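Local coordinates for protein apolipophorin-3b (PDB 1AEP) that helps load diacylglycerol into lipophorin, the lipoprotein of insect hemolymph, by covering its expanding hydrophobic surface, and so supports lipid transport during flight, at residues Asn93-Asp96 / Gln97-Leu101. Residues are numbered along the deposited sequence; the frame is centred on the assembly and turned at random.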
loop_
_atom_site.group_PDB
_atom_site.type_symbol
_atom_site.label_atom_id
_atom_site.label_comp_id
_atom_site.label_asym_id
_atom_site.label_seq_id
_atom_site.Cartn_x
_atom_site.Cartn_y
_atom_site.Cartn_z
ATOM N N ASN A 93 18.588 8.397 -7.558
ATOM C CA ASN A 93 19.385 7.261 -7.968
ATOM C C ASN A 93 18.709 5.939 -7.661
ATOM O O ASN A 93 17.910 5.819 -6.738
ATOM C CB ASN A 93 20.835 7.294 -7.456
ATOM C CG ASN A 93 20.884 7.126 -5.946
ATOM O OD1 ASN A 93 20.247 6.214 -5.395
ATOM N ND2 ASN A 93 21.636 7.974 -5.251
ATOM N N LEU A 94 19.043 4.941 -8.451
ATOM C CA LEU A 94 18.519 3.622 -8.274
ATOM C C LEU A 94 18.506 3.176 -6.809
ATOM O O LEU A 94 17.488 2.740 -6.279
ATOM C CB LEU A 94 19.416 2.709 -9.127
ATOM C CG LEU A 94 18.824 1.316 -9.397
ATOM C CD1 LEU A 94 17.515 1.519 -10.115
ATOM C CD2 LEU A 94 19.733 0.452 -10.271
ATOM N N GLN A 95 19.645 3.285 -6.150
ATOM C CA GLN A 95 19.751 2.847 -4.775
ATOM C C GLN A 95 18.674 3.365 -3.847
ATOM O O GLN A 95 17.958 2.595 -3.228
ATOM C CB GLN A 95 21.179 3.145 -4.257
ATOM C CG GLN A 95 21.573 2.458 -2.937
ATOM C CD GLN A 95 22.786 3.086 -2.240
ATOM O OE1 GLN A 95 22.922 3.033 -0.993
ATOM N NE2 GLN A 95 23.663 3.685 -3.038
ATOM N N ASP A 96 18.611 4.692 -3.728
ATOM C CA ASP A 96 17.672 5.332 -2.851
ATOM C C ASP A 96 16.254 5.044 -3.247
ATOM O O ASP A 96 15.386 4.886 -2.396
ATOM C CB ASP A 96 18.039 6.797 -2.602
ATOM C CG ASP A 96 19.436 6.823 -2.048
ATOM O OD1 ASP A 96 19.836 6.009 -1.234
ATOM O OD2 ASP A 96 20.200 7.758 -2.568
ATOM N N GLN A 97 16.055 4.949 -4.558
ATOM C CA GLN A 97 14.777 4.646 -5.157
ATOM C C GLN A 97 14.245 3.314 -4.696
ATOM O O GLN A 97 13.053 3.131 -4.428
ATOM C CB GLN A 97 15.001 4.572 -6.668
ATOM C CG GLN A 97 13.666 4.656 -7.413
ATOM C CD GLN A 97 12.782 5.788 -6.925
ATOM O OE1 GLN A 97 13.250 6.925 -6.677
ATOM N NE2 GLN A 97 11.503 5.460 -6.774
ATOM N N LEU A 98 15.166 2.380 -4.645
ATOM C CA LEU A 98 14.862 1.040 -4.263
ATOM C C LEU A 98 14.543 0.966 -2.794
ATOM O O LEU A 98 13.596 0.288 -2.387
ATOM C CB LEU A 98 16.031 0.134 -4.576
ATOM C CG LEU A 98 15.630 -1.056 -5.411
ATOM C CD1 LEU A 98 16.581 -1.129 -6.569
ATOM C CD2 LEU A 98 15.786 -2.320 -4.604
ATOM N N ASN A 99 15.356 1.659 -2.009
ATOM C CA ASN A 99 15.174 1.686 -0.580
ATOM C C ASN A 99 13.839 2.303 -0.236
ATOM O O ASN A 99 13.057 1.756 0.529
ATOM C CB ASN A 99 16.298 2.460 0.151
ATOM C CG ASN A 99 17.680 1.890 -0.077
ATOM O OD1 ASN A 99 18.676 2.609 -0.054
ATOM N ND2 ASN A 99 17.714 0.604 -0.340
ATOM N N SER A 100 13.590 3.445 -0.870
ATOM C CA SER A 100 12.358 4.191 -0.719
ATOM C C SER A 100 11.086 3.385 -0.992
ATOM O O SER A 100 10.131 3.389 -0.219
ATOM C CB SER A 100 12.432 5.452 -1.596
ATOM O OG SER A 100 11.622 6.514 -1.114
ATOM N N LEU A 101 11.091 2.689 -2.122
ATOM C CA LEU A 101 9.949 1.881 -2.456
ATOM C C LEU A 101 9.742 0.795 -1.438
ATOM O O LEU A 101 8.648 0.637 -0.907
ATOM C CB LEU A 101 10.113 1.223 -3.810
ATOM C CG LEU A 101 8.968 1.642 -4.711
ATOM C CD1 LEU A 101 8.926 0.768 -5.945
ATOM C CD2 LEU A 101 7.645 1.560 -3.973
#
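Gln97 N donates to Asn93 O at 3.0 Å, the first of four successive i to i+4 backbone bonds that open helix 94-121; Leu98 N to Leu94 O, Asn99 N to Gln95 O and Ser100 N to Asp96 O follow. Leu98 N also bonds weakly to Gln95 O. Asn93 is the N-cap: its OD1 takes the N-H of Asp96 at 2.8 Å in a nearly straight bond (173°), pairing a first-turn amide. With CG set between its backbone N and carbonyl carbon (chi1 68°), the Asn93 amide turns back over this turn, and its ND2 reaches Asp96 OD2 in a weak bond of 3.1 Å. The Asp96 carboxylate lies at the N-terminal end of the helix, where the helix dipole would probably favour its negative charge. In this five-helix apolipoprotein bundle, Leu94, Gln97 and Leu98 face helix 36-63: Leu94 and Gln97 both touch Leu38, while Leu98 meets Leu41. This is the inward, largely apolar side of an amphipathic helix, probably turned to lipid when the bundle opens on lipoprotein. Leu94 CG and Leu98 CD1, one turn apart, lie 4.4 Å from each other. Gln97, buried and bent at chi2, sends NE2 to a weak bond with Ala88 O in the preceding loop. On the exposed side, the extended Gln95 passes Asn99 with CG 4.1 Å from Asn99 OD1, the two amide planes standing 83° apart.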